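Local atomic coordinates of intracellular protein transport protein USO1 (PDB entry 6LSU), a protein that is required for protein transport from the endoplasmic reticulum to the Golgi complex, this chain being the globular head of a dimeric tether with a coiled-coil tail. Residues I148-L151 with V152-E156; V324-K327 with H328-A331; S368-H371 with A372-F376. All coordinates share one frame; numbering follows the deposited sequence.

Contact 1 (I148-L151 with V152-E156)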
loop_
_atom_site.group_PDB
_atom_site.type_symbol
_atom_site.label_atom_id
_atom_site.label_comp_id
_atom_site.label_asym_id
_atom_site.label_seq_id
_atom_site.Cartn_x
_atom_site.Cartn_y
_atom_site.Cartn_z
ATOM N N ILE A 148 -36.669 12.455 1.044
ATOM C CA ILE A 148 -35.333 12.454 1.695
ATOM C C ILE A 148 -35.412 13.355 2.927
ATOM O O ILE A 148 -35.017 12.883 4.030
ATOM C CB ILE A 148 -34.199 12.892 0.742
ATOM C CG1 ILE A 148 -34.014 11.961 -0.453
ATOM C CG2 ILE A 148 -32.897 13.021 1.512
ATOM C CD1 ILE A 148 -33.634 10.547 -0.077
ATOM N N HIS A 149 -35.892 14.596 2.773
ATOM C CA HIS A 149 -35.948 15.574 3.892
ATOM C C HIS A 149 -36.898 15.018 4.967
ATOM O O HIS A 149 -36.620 15.194 6.178
ATOM C CB HIS A 149 -36.253 16.988 3.368
ATOM C CG HIS A 149 -35.170 17.572 2.512
ATOM N ND1 HIS A 149 -34.642 18.831 2.733
ATOM C CD2 HIS A 149 -34.516 17.089 1.431
ATOM C CE1 HIS A 149 -33.720 19.091 1.823
ATOM N NE2 HIS A 149 -33.624 18.041 1.015
ATOM N N LEU A 150 -37.941 14.277 4.589
ATOM C CA LEU A 150 -38.892 13.683 5.577
ATOM C C LEU A 150 -38.139 12.623 6.391
ATOM O O LEU A 150 -38.115 12.719 7.658
ATOM C CB LEU A 150 -40.093 13.049 4.866
ATOM C CG LEU A 150 -41.066 12.291 5.770
ATOM C CD1 LEU A 150 -41.765 13.239 6.710
ATOM C CD2 LEU A 150 -42.088 11.522 4.969
ATOM N N LEU A 151 -37.504 11.670 5.687
ATOM C CA LEU A 151 -36.669 10.600 6.298
ATOM C C LEU A 151 -35.680 11.243 7.273
ATOM O O LEU A 151 -35.537 10.784 8.459
ATOM C CB LEU A 151 -35.917 9.834 5.209
ATOM C CG LEU A 151 -36.777 8.931 4.342
ATOM C CD1 LEU A 151 -35.933 8.293 3.267
ATOM C CD2 LEU A 151 -37.500 7.886 5.161
ATOM N N VAL A 152 -35.026 12.301 6.824
ATOM C CA VAL A 152 -34.056 12.961 7.738
ATOM C C VAL A 152 -34.798 13.440 8.996
ATOM O O VAL A 152 -34.300 13.220 10.100
ATOM C CB VAL A 152 -33.324 14.084 7.022
ATOM C CG1 VAL A 152 -32.512 14.891 8.022
ATOM C CG2 VAL A 152 -32.467 13.505 5.907
ATOM N N GLU A 153 -36.012 13.977 8.839
ATOM C CA GLU A 153 -36.787 14.559 9.972
ATOM C C GLU A 153 -37.211 13.436 10.917
ATOM O O GLU A 153 -37.254 13.726 12.116
ATOM C CB GLU A 153 -37.951 15.420 9.473
ATOM C CG GLU A 153 -38.030 16.774 10.172
ATOM C CD GLU A 153 -36.864 17.721 9.891
ATOM O OE1 GLU A 153 -36.222 18.198 10.877
ATOM O OE2 GLU A 153 -36.599 17.988 8.692
ATOM N N PHE A 154 -37.402 12.200 10.420
ATOM C CA PHE A 154 -37.683 10.981 11.232
ATOM C C PHE A 154 -36.615 10.697 12.314
ATOM O O PHE A 154 -36.919 9.972 13.292
ATOM C CB PHE A 154 -37.811 9.737 10.345
ATOM C CG PHE A 154 -39.104 9.622 9.577
ATOM C CD1 PHE A 154 -40.228 10.359 9.940
ATOM C CD2 PHE A 154 -39.225 8.712 8.539
ATOM C CE1 PHE A 154 -41.411 10.238 9.227
ATOM C CE2 PHE A 154 -40.424 8.572 7.851
ATOM C CZ PHE A 154 -41.513 9.347 8.188
ATOM N N TRP A 155 -35.381 11.187 12.172
ATOM C CA TRP A 155 -34.337 10.983 13.209
ATOM C C TRP A 155 -34.686 11.745 14.495
ATOM O O TRP A 155 -34.059 11.478 15.521
ATOM C CB TRP A 155 -32.936 11.338 12.687
ATOM C CG TRP A 155 -32.416 10.346 11.689
ATOM C CD1 TRP A 155 -32.717 9.004 11.628
ATOM C CD2 TRP A 155 -31.566 10.622 10.562
ATOM N NE1 TRP A 155 -32.070 8.430 10.559
ATOM C CE2 TRP A 155 -31.333 9.393 9.904
ATOM C CE3 TRP A 155 -30.947 11.765 10.066
ATOM C CZ2 TRP A 155 -30.523 9.288 8.771
ATOM C CZ3 TRP A 155 -30.117 11.661 8.963
ATOM C CH2 TRP A 155 -29.922 10.440 8.309
ATOM N N GLU A 156 -35.645 12.670 14.454
ATOM C CA GLU A 156 -36.121 13.391 15.667
ATOM C C GLU A 156 -37.171 12.520 16.383
ATOM O O GLU A 156 -37.303 12.631 17.586
ATOM C CB GLU A 156 -36.674 14.777 15.308
ATOM C CG GLU A 156 -35.810 15.599 14.367
ATOM C CD GLU A 156 -34.351 15.738 14.794
ATOM O OE1 GLU A 156 -34.086 15.689 16.032
ATOM O OE2 GLU A 156 -33.449 15.885 13.885
#
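Leu-150 O is gripped by two backbone amides: Phe-154 N donates to it at 2.9 Å, almost in line with the carbonyl, while Glu-153 N reaches it in a weak bond with an N-H...O angle of only 115°. Glu-153 N spends its better bond on His-149 O, 3.0 Å away, and Val-152 N closes the preceding turn on Ile-148 O. The same Leu-150 carbonyl oxygen lies over one face of the Phe-154 ring, displaced toward its rim. Beside it the Leu-150 side chain swings round, CG anti to the backbone N (chi1 174°), and sets CG over that ring in a CH-pi contact, 3.8 Å from Phe-154 CZ. Leu-151 approaches the ring obliquely, its CD2 3.9 Å from Phe-154 CD2. Ile-148 CG2 and Val-152 CG2 meet at 4.4 Å, and both side chains touch Leu-185 of helix 178-187. Tyr-75 packs against both Leu-150 and Phe-154, and Trp-155 lies against helices 160-174 and 191-198. This is the last part of helix 145-154 in ARM 2, where backbone amides and carbonyls satisfy one another within the helix, leaving the apolar side chains to make these packing contacts.

Contact 2 (V324-K327 with H328-A331)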
loop_
_atom_site.group_PDB
_atom_site.type_symbol
_atom_site.label_atom_id
_atom_site.label_comp_id
_atom_site.label_asym_id
_atom_site.label_seq_id
_atom_site.Cartn_x
_atom_site.Cartn_y
_atom_site.Cartn_z
ATOM N N VAL A 324 1.701 20.283 1.703
ATOM C CA VAL A 324 1.540 20.193 3.189
ATOM C C VAL A 324 2.372 19.038 3.772
ATOM O O VAL A 324 2.484 18.963 5.025
ATOM C CB VAL A 324 0.063 20.052 3.609
ATOM C CG1 VAL A 324 -0.370 21.194 4.509
ATOM C CG2 VAL A 324 -0.868 19.900 2.423
ATOM N N THR A 325 2.939 18.193 2.912
ATOM C CA THR A 325 3.647 16.946 3.286
ATOM C C THR A 325 4.679 17.248 4.363
ATOM O O THR A 325 4.657 16.567 5.448
ATOM C CB THR A 325 4.289 16.297 2.065
ATOM O OG1 THR A 325 3.185 16.016 1.209
ATOM C CG2 THR A 325 5.075 15.059 2.429
ATOM N N THR A 326 5.561 18.202 4.079
ATOM C CA THR A 326 6.622 18.553 5.045
ATOM C C THR A 326 5.959 18.885 6.370
ATOM O O THR A 326 6.437 18.332 7.386
ATOM C CB THR A 326 7.509 19.657 4.508
ATOM O OG1 THR A 326 7.984 19.123 3.264
ATOM C CG2 THR A 326 8.644 20.006 5.457
ATOM N N LYS A 327 4.899 19.725 6.336
ATOM C CA LYS A 327 4.191 20.205 7.532
ATOM C C LYS A 327 3.723 18.954 8.270
ATOM O O LYS A 327 4.079 18.797 9.475
ATOM C CB LYS A 327 3.089 21.208 7.147
ATOM C CG LYS A 327 2.419 21.944 8.307
ATOM C CD LYS A 327 0.930 21.637 8.471
ATOM C CE LYS A 327 0.243 22.446 9.561
ATOM N NZ LYS A 327 0.881 22.249 10.888
ATOM N N HIS A 328 2.936 18.115 7.587
ATOM C CA HIS A 328 2.380 16.858 8.146
ATOM C C HIS A 328 3.520 15.992 8.694
ATOM O O HIS A 328 3.376 15.534 9.843
ATOM C CB HIS A 328 1.584 16.107 7.086
ATOM C CG HIS A 328 0.319 16.795 6.708
ATOM N ND1 HIS A 328 -0.250 16.666 5.451
ATOM C CD2 HIS A 328 -0.425 17.709 7.366
ATOM C CE1 HIS A 328 -1.315 17.433 5.374
ATOM N NE2 HIS A 328 -1.441 18.075 6.537
ATOM N N GLN A 329 4.593 15.780 7.890
ATOM C CA GLN A 329 5.759 14.961 8.273
ATOM C C GLN A 329 6.251 15.478 9.633
ATOM O O GLN A 329 6.302 14.674 10.614
ATOM C CB GLN A 329 6.850 14.972 7.212
ATOM C CG GLN A 329 6.664 13.956 6.087
ATOM C CD GLN A 329 7.685 14.189 4.997
ATOM O OE1 GLN A 329 8.081 15.338 4.748
ATOM N NE2 GLN A 329 8.186 13.090 4.435
ATOM N N ASN A 330 6.566 16.786 9.672
ATOM C CA ASN A 330 7.045 17.546 10.859
ATOM C C ASN A 330 6.069 17.376 12.024
ATOM O O ASN A 330 6.516 17.023 13.105
ATOM C CB ASN A 330 7.248 19.021 10.508
ATOM C CG ASN A 330 8.436 19.285 9.604
ATOM O OD1 ASN A 330 9.319 18.452 9.459
ATOM N ND2 ASN A 330 8.493 20.480 9.038
ATOM N N ALA A 331 4.769 17.548 11.775
ATOM C CA ALA A 331 3.704 17.278 12.764
ATOM C C ALA A 331 3.844 15.842 13.303
ATOM O O ALA A 331 3.871 15.660 14.542
ATOM C CB ALA A 331 2.342 17.543 12.164
#
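Four main-chain hydrogen bonds, from residue i+4 to residue i, join Val-324 through Lys-327 to His-328 through Ala-331 in helix 325-333. All are nearly straight; His-328 N to Val-324 O, at 2.7 Å, has an N-H...O angle of 171°. The apolar contacts centre on the His-328 imidazole. Its CG stands anti to the carbonyl carbon (chi1 -69°), which carries the ring back to the preceding turn, where Val-324 CB, 3.4 Å from His-328 CE1, and the Val-324 carbonyl oxygen both lie over it. Cutting the ring back to an alanine is likely to leave Val-324 CB without its flat partner, Thr-317 O without its weak donor, and a gap toward helix 268-276. One residue on, Thr-325 CG2 touches Gln-329 CD at 3.8 Å, and Thr-326 CG2 lies alongside the Asn-330 amide, 3.6 Å from ND2. The polar ends find partners in other parts of the chain: Thr-325 OG1 bonds to Glu-319 O, Gln-329 NE2 to Asn-364 O and Arg-367 O, and Gln-329 OE1 and Asn-330 OD1 both accept from Asn-369 ND2. Within the armadillo solenoid, this ARM 6 helix thus rests its histidine against helix 268-276 and bonds its glutamine to the end of helix 354-366.

Contact 3 (S368-H371 with A372-F376); sequences SNEH and AQLEF
The His-371 imidazole and the Glu-375 side chain lie next to each other and point the same way, the ring and carboxylate planes only 15° apart. What touches the ring is the aliphatic part of the glutamate: Glu-375 CG comes within 3.6 Å of His-371 NE2, obliquely to the ring. The carboxylate itself turns to a salt bridge with Lys-378. A second flat group, the Asn-369 amide, lies close to Ala-372, whose CB is 3.6 Å from Asn-369 CG. With CG anti to the backbone N (chi1 -176°), that amide brings OD1 within 2.8 Å of Ala-372 N. The donor stands well above the amide plane, 49° out of it, though the N-H points almost straight at the oxygen. This bond makes Asn-369 the N-cap of helix 370-376 in ARM 7, since its OD1 takes a first-turn amide that has no helical carbonyl to receive it. Its backbone O accepts a nearly straight bond from Gln-373 N. Next, Leu-374 N reaches Glu-370 O at 2.6 Å, and the Leu-374 side chain lies beside that of Glu-370, pointing the same way, CD1 3.5 Å from Glu-370 OE2. The Gln-373 chain stretches past the Asn-369 backbone; NE2 donates to Ala-433 O and Met-436 O and OE1 accepts from Asn-438 ND2, which fixes the rotation of the amide. Phe-376 packs its ring against Tyr-434 and helix 404-414.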
loop_
_atom_site.group_PDB
_atom_site.type_symbol
_atom_site.label_atom_id
_atom_site.label_comp_id
_atom_site.label_asym_id
_atom_site.label_seq_id
_atom_site.Cartn_x
_atom_site.Cartn_y
_atom_site.Cartn_z
ATOM N N SER A 368 12.605 12.642 2.216
ATOM C CA SER A 368 12.980 13.993 1.686
ATOM C C SER A 368 12.821 15.128 2.711
ATOM O O SER A 368 12.500 16.226 2.308
ATOM C CB SER A 368 12.154 14.293 0.478
ATOM O OG SER A 368 12.972 14.129 -0.640
ATOM N N ASN A 369 13.000 14.843 3.994
ATOM C CA ASN A 369 12.756 15.777 5.114
ATOM C C ASN A 369 14.003 15.644 5.974
ATOM O O ASN A 369 14.020 14.642 6.735
ATOM C CB ASN A 369 11.489 15.354 5.842
ATOM C CG ASN A 369 11.066 16.276 6.963
ATOM O OD1 ASN A 369 11.873 16.679 7.817
ATOM N ND2 ASN A 369 9.777 16.566 6.990
ATOM N N GLU A 370 15.018 16.515 5.757
ATOM C CA GLU A 370 16.238 16.568 6.594
ATOM C C GLU A 370 15.871 16.237 8.057
ATOM O O GLU A 370 16.453 15.343 8.658
ATOM C CB GLU A 370 16.848 17.971 6.522
ATOM C CG GLU A 370 17.943 18.180 5.496
ATOM C CD GLU A 370 19.031 19.125 5.992
ATOM O OE1 GLU A 370 19.498 20.001 5.201
ATOM O OE2 GLU A 370 19.382 19.003 7.192
ATOM N N HIS A 371 14.928 16.976 8.625
ATOM C CA HIS A 371 14.585 16.906 10.070
ATOM C C HIS A 371 14.123 15.469 10.408
ATOM O O HIS A 371 14.594 14.881 11.442
ATOM C CB HIS A 371 13.504 17.948 10.432
ATOM C CG HIS A 371 13.150 17.827 11.867
ATOM N ND1 HIS A 371 11.905 17.606 12.313
ATOM C CD2 HIS A 371 13.948 17.698 12.927
ATOM C CE1 HIS A 371 11.936 17.365 13.601
ATOM N NE2 HIS A 371 13.173 17.422 13.998
ATOM N N ALA A 372 13.226 14.909 9.590
ATOM C CA ALA A 372 12.781 13.494 9.731
ATOM C C ALA A 372 13.969 12.528 9.564
ATOM O O ALA A 372 14.190 11.719 10.469
ATOM C CB ALA A 372 11.611 13.178 8.808
ATOM N N GLN A 373 14.775 12.693 8.544
ATOM C CA GLN A 373 15.984 11.871 8.293
ATOM C C GLN A 373 17.031 12.011 9.409
ATOM O O GLN A 373 17.606 10.958 9.874
ATOM C CB GLN A 373 16.582 12.266 6.949
ATOM C CG GLN A 373 15.627 11.917 5.812
ATOM C CD GLN A 373 15.967 12.614 4.525
ATOM O OE1 GLN A 373 16.713 13.576 4.508
ATOM N NE2 GLN A 373 15.478 12.084 3.420
ATOM N N LEU A 374 17.350 13.252 9.822
ATOM C CA LEU A 374 18.344 13.403 10.912
ATOM C C LEU A 374 17.780 12.856 12.241
ATOM O O LEU A 374 18.530 12.300 13.004
ATOM C CB LEU A 374 18.789 14.861 10.977
ATOM C CG LEU A 374 19.682 15.257 9.805
ATOM C CD1 LEU A 374 19.878 16.746 9.782
ATOM C CD2 LEU A 374 21.028 14.581 9.898
ATOM N N GLU A 375 16.473 12.838 12.452
ATOM C CA GLU A 375 15.938 12.281 13.716
ATOM C C GLU A 375 16.024 10.758 13.640
ATOM O O GLU A 375 16.452 10.111 14.648
ATOM C CB GLU A 375 14.541 12.830 13.950
ATOM C CG GLU A 375 14.607 14.201 14.574
ATOM C CD GLU A 375 15.103 14.166 16.014
ATOM O OE1 GLU A 375 16.282 14.571 16.288
ATOM O OE2 GLU A 375 14.312 13.726 16.869
ATOM N N PHE A 376 15.668 10.243 12.453
ATOM C CA PHE A 376 15.703 8.805 12.092
ATOM C C PHE A 376 17.076 8.205 12.393
ATOM O O PHE A 376 17.180 7.137 13.023
ATOM C CB PHE A 376 15.333 8.635 10.619
ATOM C CG PHE A 376 14.914 7.225 10.308
ATOM C CD1 PHE A 376 13.657 6.776 10.679
ATOM C CD2 PHE A 376 15.801 6.355 9.689
ATOM C CE1 PHE A 376 13.283 5.475 10.406
ATOM C CE2 PHE A 376 15.444 5.047 9.452
ATOM C CZ PHE A 376 14.194 4.601 9.808
#

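How the contacts relate
From the N terminus, contact 1 comes first, in ARM 2, followed by contact 2 in ARM 6 and contact 3 in ARM 7. Each joins consecutive residues and closes merely a helical turn, so the three run in series, with none nested or crossed. Contact 1 stands apart, its centre about 41 Å from that of contact 2 and 51 Å from that of contact 3. The other two centres are about 12 Å apart and the contacts touch: Asn-369 ND2 probably donates to both Gln-329 OE1 and Asn-330 OD1, each at 3.1 Å. One asparagine thus caps helix 370-376 through its oxygen and ties it to helix 325-333 through its nitrogen.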